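AopB (PDB 3WXX) probably serves as a hydrophobic translocator of the type III secretion system, held by its chaperone AcrH before helping to build the translocon pore in host membranes. Local coordinates at residues B[144-148]-B[191-195]; B[149-155]-B[187-191]. All blocks are in the same frame, centred on the assembly; numbering follows the deposited sequence.

Contact 1 of 2, residues B[144-148]-B[191-195]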
ATOM      1  N   ALA B 144       3.625   4.971   6.326  1.00 36.76           N
ATOM      2  CA  ALA B 144       4.646   3.947   6.446  1.00 40.09           C
ATOM      3  C   ALA B 144       4.086   2.621   6.947  1.00 39.83           C
ATOM      4  O   ALA B 144       4.092   1.642   6.234  1.00 39.15           O
ATOM      5  CB  ALA B 144       5.736   4.405   7.384  1.00 44.13           C
ATOM      6  N   VAL B 145       3.535   2.603   8.146  1.00 38.95           N
ATOM      7  CA  VAL B 145       3.031   1.348   8.658  1.00 45.44           C
ATOM      8  C   VAL B 145       1.920   0.801   7.756  1.00 44.38           C
ATOM      9  O   VAL B 145       1.752  -0.429   7.640  1.00 42.04           O
ATOM     10  CB  VAL B 145       2.545   1.465  10.123  1.00 46.86           C
ATOM     11  CG1 VAL B 145       1.299   2.333  10.209  1.00 52.39           C
ATOM     12  CG2 VAL B 145       2.299   0.092  10.735  1.00 43.35           C
ATOM     13  N   GLY B 146       1.130   1.701   7.159  1.00 40.80           N
ATOM     14  CA  GLY B 146       0.021   1.271   6.285  1.00 36.85           C
ATOM     15  C   GLY B 146       0.537   0.560   5.074  1.00 33.91           C
ATOM     16  O   GLY B 146       0.041  -0.500   4.682  1.00 35.85           O
ATOM     17  N   ALA B 147       1.572   1.105   4.484  1.00 34.40           N
ATOM     18  CA  ALA B 147       2.136   0.462   3.320  1.00 37.73           C
ATOM     19  C   ALA B 147       2.763  -0.878   3.700  1.00 38.63           C
ATOM     20  O   ALA B 147       2.668  -1.837   2.944  1.00 37.82           O
ATOM     21  CB  ALA B 147       3.157   1.363   2.658  1.00 39.60           C
HETATM   22  N   MSE B 148       3.412  -0.924   4.860  1.00 40.25           N
HETATM   23  CA  MSE B 148       3.947  -2.161   5.389  1.00 47.52           C
HETATM   24  C   MSE B 148       2.891  -3.218   5.490  1.00 42.82           C
HETATM   25  O   MSE B 148       3.064  -4.305   4.975  1.00 40.26           O
HETATM   26  CB  MSE B 148       4.514  -1.990   6.793  1.00 66.16           C
HETATM   27  CG  MSE B 148       5.752  -1.084   6.851  1.00 80.23           C
HETATM   28 SE   MSE B 148       7.304  -2.104   6.335  1.00111.46          SE
HETATM   29  CE  MSE B 148       8.462  -0.837   7.253  1.00106.68           C
ATOM     30  N   ALA B 191       4.237  -5.471  11.019  1.00 62.86           N
ATOM     31  CA  ALA B 191       4.565  -4.129  10.495  1.00 62.78           C
ATOM     32  C   ALA B 191       5.143  -3.202  11.564  1.00 59.41           C
ATOM     33  O   ALA B 191       6.144  -2.520  11.321  1.00 44.84           O
ATOM     34  CB  ALA B 191       3.340  -3.483   9.843  1.00 64.79           C
ATOM     35  N   ILE B 192       4.501  -3.174  12.742  1.00 59.11           N
ATOM     36  CA  ILE B 192       5.015  -2.379  13.877  1.00 58.29           C
ATOM     37  C   ILE B 192       6.444  -2.744  14.235  1.00 61.92           C
ATOM     38  O   ILE B 192       7.286  -1.867  14.466  1.00 52.88           O
ATOM     39  CB  ILE B 192       4.161  -2.513  15.149  1.00 50.11           C
ATOM     40  CG1 ILE B 192       2.920  -1.642  15.025  1.00 53.85           C
ATOM     41  CG2 ILE B 192       4.906  -1.971  16.337  1.00 49.95           C
ATOM     42  CD1 ILE B 192       1.752  -2.359  14.434  1.00 57.36           C
ATOM     43  N   VAL B 193       6.708  -4.043  14.289  1.00 63.27           N
ATOM     44  CA  VAL B 193       8.040  -4.487  14.619  1.00 69.40           C
ATOM     45  C   VAL B 193       8.963  -3.999  13.515  1.00 68.04           C
ATOM     46  O   VAL B 193       9.982  -3.348  13.780  1.00 65.71           O
ATOM     47  CB  VAL B 193       8.105  -6.020  14.768  1.00 75.84           C
ATOM     48  CG1 VAL B 193       9.536  -6.474  14.981  1.00 77.28           C
ATOM     49  CG2 VAL B 193       7.235  -6.486  15.928  1.00 75.26           C
ATOM     50  N   SER B 194       8.599  -4.319  12.274  1.00 63.10           N
ATOM     51  CA  SER B 194       9.403  -3.912  11.116  1.00 65.50           C
ATOM     52  C   SER B 194       9.708  -2.420  11.188  1.00 70.02           C
ATOM     53  O   SER B 194      10.828  -2.026  10.881  1.00 79.03           O
ATOM     54  CB  SER B 194       8.693  -4.247   9.801  1.00 67.89           C
ATOM     55  OG  SER B 194       7.775  -5.328   9.972  1.00 82.50           O
ATOM     56  N   ILE B 195       8.720  -1.583  11.562  1.00 66.75           N
ATOM     57  CA  ILE B 195       8.977  -0.131  11.680  1.00 61.49           C
ATOM     58  C   ILE B 195      10.013   0.089  12.763  1.00 58.52           C
ATOM     59  O   ILE B 195      10.994   0.795  12.550  1.00 51.83           O
ATOM     60  CB  ILE B 195       7.727   0.721  12.019  1.00 62.55           C
ATOM     61  CG1 ILE B 195       6.654   0.693  10.918  1.00 66.29           C
ATOM     62  CG2 ILE B 195       8.110   2.174  12.242  1.00 58.52           C
ATOM     63  CD1 ILE B 195       7.041   1.388   9.632  1.00 68.45           C
TER
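Ala-191 presents its methyl group as a small bump that enters the shallow groove between Val-145 and Met-148, residues three apart on the facing helix. Its CB lies 3.6 Å from Met-148 CB and 3.8 Å from Val-145 CG2, one on each wall of the groove. One turn further on, Ile-195 supplies a longer knob. Its terminal CD1 reaches into a hollow edged by Ala-144, Val-145 and Met-148, 4.0 Å from Ala-144 CB. The selenomethionine Met-148 folds over this methyl: chi1 (-66°) sets CG 3.9 Å from Ile-195 CD1, and the bend at chi2 (-81°) carries CE back to 3.6 Å from the same methyl, while CE also skirts Ser-194 CB. Ser-194 keeps its hydroxyl on its own helix, hydrogen-bonded through OG to Val-190 O, and no hydrogen bond crosses the interface. Val-145 also leans on Ala-207 and Val-211 of helix 201-217, and Ala-144 packs on His-57 of the chaperone chain AcrH. The axes of segments 144-148 and 191-195 come within 9.3 Å, their directions 126° apart: the apolar, obliquely antiparallel packing of helices 126-151 and 179-198 inside an alpha-helical bundle, each segment in a predicted transmembrane stretch.

Contact 2 of 2, residues B[149-155]-B[187-191]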
HETATM    1  N   MSE B 149       1.767  -2.924   6.106  1.00 38.75           N
HETATM    2  CA  MSE B 149       0.738  -3.915   6.144  1.00 42.04           C
HETATM    3  C   MSE B 149       0.314  -4.438   4.781  1.00 44.67           C
HETATM    4  O   MSE B 149       0.046  -5.654   4.611  1.00 44.11           O
HETATM    5  CB  MSE B 149      -0.474  -3.292   6.749  1.00 48.67           C
HETATM    6  CG  MSE B 149      -0.196  -3.070   8.207  1.00 59.92           C
HETATM    7 SE   MSE B 149      -1.703  -2.035   8.886  1.00 73.43          SE
HETATM    8  CE  MSE B 149      -3.129  -3.151   8.101  1.00 52.28           C
ATOM      9  N   ILE B 150       0.203  -3.523   3.804  1.00 43.58           N
ATOM     10  CA  ILE B 150      -0.309  -3.889   2.499  1.00 40.50           C
ATOM     11  C   ILE B 150       0.722  -4.641   1.693  1.00 41.48           C
ATOM     12  O   ILE B 150       0.397  -5.623   1.035  1.00 38.75           O
ATOM     13  CB  ILE B 150      -0.782  -2.661   1.755  1.00 43.52           C
ATOM     14  CG1 ILE B 150      -2.122  -2.217   2.356  1.00 43.38           C
ATOM     15  CG2 ILE B 150      -0.905  -2.953   0.267  1.00 40.48           C
ATOM     16  CD1 ILE B 150      -2.626  -0.915   1.785  1.00 41.15           C
ATOM     17  N   VAL B 151       1.977  -4.214   1.778  1.00 43.23           N
ATOM     18  CA  VAL B 151       3.045  -4.991   1.162  1.00 47.46           C
ATOM     19  C   VAL B 151       3.079  -6.461   1.616  1.00 49.67           C
ATOM     20  O   VAL B 151       3.345  -7.330   0.791  1.00 55.18           O
ATOM     21  CB  VAL B 151       4.419  -4.333   1.344  1.00 46.95           C
ATOM     22  CG1 VAL B 151       5.533  -5.329   1.140  1.00 48.11           C
ATOM     23  CG2 VAL B 151       4.571  -3.235   0.326  1.00 49.46           C
ATOM     24  N   GLY B 152       2.804  -6.756   2.890  1.00 51.43           N
ATOM     25  CA  GLY B 152       2.677  -8.157   3.320  1.00 59.70           C
ATOM     26  C   GLY B 152       3.936  -8.750   3.927  1.00 77.75           C
ATOM     27  O   GLY B 152       3.913  -9.271   5.046  1.00101.11           O
ATOM     28  N   GLY B 153       5.050  -8.661   3.210  1.00 88.42           N
ATOM     29  CA  GLY B 153       6.369  -8.980   3.782  1.00 93.51           C
ATOM     30  C   GLY B 153       6.492 -10.348   4.454  1.00 99.18           C
ATOM     31  O   GLY B 153       6.746 -11.364   3.787  1.00109.07           O
ATOM     32  N   ALA B 154       6.349 -10.370   5.780  1.00 96.32           N
ATOM     33  CA  ALA B 154       6.591 -11.588   6.565  1.00 96.48           C
ATOM     34  C   ALA B 154       5.500 -12.644   6.328  1.00 93.98           C
ATOM     35  O   ALA B 154       5.723 -13.631   5.621  1.00105.78           O
ATOM     36  CB  ALA B 154       6.730 -11.249   8.048  1.00102.14           C
ATOM     37  N   VAL B 155       4.310 -12.413   6.873  1.00 83.68           N
ATOM     38  CA  VAL B 155       3.211 -13.362   6.743  1.00 74.65           C
ATOM     39  C   VAL B 155       2.374 -13.194   5.464  1.00 72.71           C
ATOM     40  O   VAL B 155       1.298 -13.762   5.335  1.00 71.06           O
ATOM     41  CB  VAL B 155       2.312 -13.293   7.984  1.00 80.66           C
ATOM     42  CG1 VAL B 155       1.509 -12.000   8.045  1.00 84.73           C
ATOM     43  CG2 VAL B 155       1.398 -14.502   8.069  1.00 84.12           C
ATOM     44  N   GLU B 187      -0.441  -9.143  10.723  1.00 87.02           N
ATOM     45  CA  GLU B 187       0.251  -8.221   9.810  1.00 74.15           C
ATOM     46  C   GLU B 187       0.544  -6.874  10.468  1.00 61.62           C
ATOM     47  O   GLU B 187       1.677  -6.361  10.402  1.00 53.72           O
ATOM     48  CB  GLU B 187      -0.573  -8.008   8.539  1.00 83.81           C
ATOM     49  CG  GLU B 187       0.227  -7.400   7.404  1.00 96.70           C
ATOM     50  CD  GLU B 187       1.633  -7.993   7.254  1.00110.49           C
ATOM     51  OE1 GLU B 187       1.754  -9.207   6.934  1.00107.59           O
ATOM     52  OE2 GLU B 187       2.623  -7.235   7.461  1.00112.78           O
ATOM     53  N   ILE B 188      -0.463  -6.332  11.148  1.00 50.20           N
ATOM     54  CA  ILE B 188      -0.267  -5.079  11.849  1.00 51.45           C
ATOM     55  C   ILE B 188       0.932  -5.242  12.731  1.00 54.48           C
ATOM     56  O   ILE B 188       1.899  -4.517  12.610  1.00 54.44           O
ATOM     57  CB  ILE B 188      -1.450  -4.687  12.720  1.00 50.50           C
ATOM     58  CG1 ILE B 188      -2.696  -4.418  11.877  1.00 49.44           C
ATOM     59  CG2 ILE B 188      -1.081  -3.467  13.570  1.00 48.77           C
ATOM     60  CD1 ILE B 188      -3.896  -4.001  12.727  1.00 54.27           C
ATOM     61  N   LEU B 189       0.858  -6.228  13.615  1.00 68.58           N
ATOM     62  CA  LEU B 189       1.897  -6.459  14.588  1.00 67.84           C
ATOM     63  C   LEU B 189       3.239  -6.631  13.936  1.00 66.45           C
ATOM     64  O   LEU B 189       4.211  -6.026  14.380  1.00 67.53           O
ATOM     65  CB  LEU B 189       1.550  -7.671  15.413  1.00 79.83           C
ATOM     66  CG  LEU B 189       2.588  -8.200  16.405  1.00 85.39           C
ATOM     67  CD1 LEU B 189       3.175  -7.118  17.300  1.00 83.27           C
ATOM     68  CD2 LEU B 189       1.896  -9.281  17.225  1.00 90.29           C
ATOM     69  N   VAL B 190       3.317  -7.408  12.859  1.00 75.04           N
ATOM     70  CA  VAL B 190       4.638  -7.593  12.200  1.00 84.49           C
ATOM     71  C   VAL B 190       5.140  -6.221  11.672  1.00 74.74           C
ATOM     72  O   VAL B 190       6.310  -5.845  11.892  1.00 61.03           O
ATOM     73  CB  VAL B 190       4.699  -8.740  11.124  1.00 98.15           C
ATOM     74  CG1 VAL B 190       3.621  -9.801  11.324  1.00 94.23           C
ATOM     75  CG2 VAL B 190       4.601  -8.183   9.712  1.00110.68           C
ATOM     76  N   ALA B 191       4.237  -5.471  11.019  1.00 62.86           N
ATOM     77  CA  ALA B 191       4.565  -4.129  10.495  1.00 62.78           C
ATOM     78  C   ALA B 191       5.143  -3.202  11.564  1.00 59.41           C
ATOM     79  O   ALA B 191       6.144  -2.520  11.321  1.00 44.84           O
ATOM     80  CB  ALA B 191       3.340  -3.483   9.843  1.00 64.79           C
TER
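Glu-187 and the selenomethionine Met-149 dominate this contact, a helix C-terminus and its following turn packed against the flank of helix 179-198. Helix 126-151 ends here: Gly-152 leaves helical geometry with positive phi (96°), and the chain turns through Gly-153 and Ala-154 to Val-155, the N-cap position of helix 156-161. Glu-187 inserts between the last helical turn and this loop. Its CG stands anti to the backbone N (chi1 -164°) and passes Met-149 O at 3.3 Å; a bend at chi2 then carries the carboxylate to Gly-152. OE1 and OE2 both lie near Gly-152 O, but as acceptor beside acceptor, with no hydrogen bond across the two segments. Val-155 flanks the same carboxylate, the two side chains passing in opposing senses, though how closely its CG1 nears Glu-187 OE1 is doubtful in detail. Ala-154 CB extends the apolar contact to Val-190 CG2, 4.1 Å away. Val-151 O, one residue before Gly-152, accepts a hydrogen bond from Gln-50 NE2 of the AcrH chain, tying this helix end to the chaperone. Met-149 and Ile-188 run alongside each other in a common direction: Met-149 CG rests 3.9 Å from Ala-191 CB, its SE lies 4.0 Å from Ile-188 CG1, and the bend at chi3 (48°) keeps CE equally near that carbon.

Overall arrangement
Contacts 1 and 2 are neighbouring zones of one interface between helix 126-151 and helix 179-198, with centres about 7 Å apart. Their order is reversed on the two helices: 144-148 leads into 149-155, whereas 187-191 precedes 191-195, as the opposed chain directions require. Ala-191 belongs to both, and Met-148 O packs near Glu-187 OE2 where they adjoin. Contact 1 has no hydrogen bond across it, is mainly apolar and has its centre about 4 Å from the chain centre; contact 2, at about 7 Å, brings in the loop toward helix 156-161 and a carboxylate. Together they pack predicted transmembrane segments against each other within the chaperone-bound translocator, with AcrH touching both.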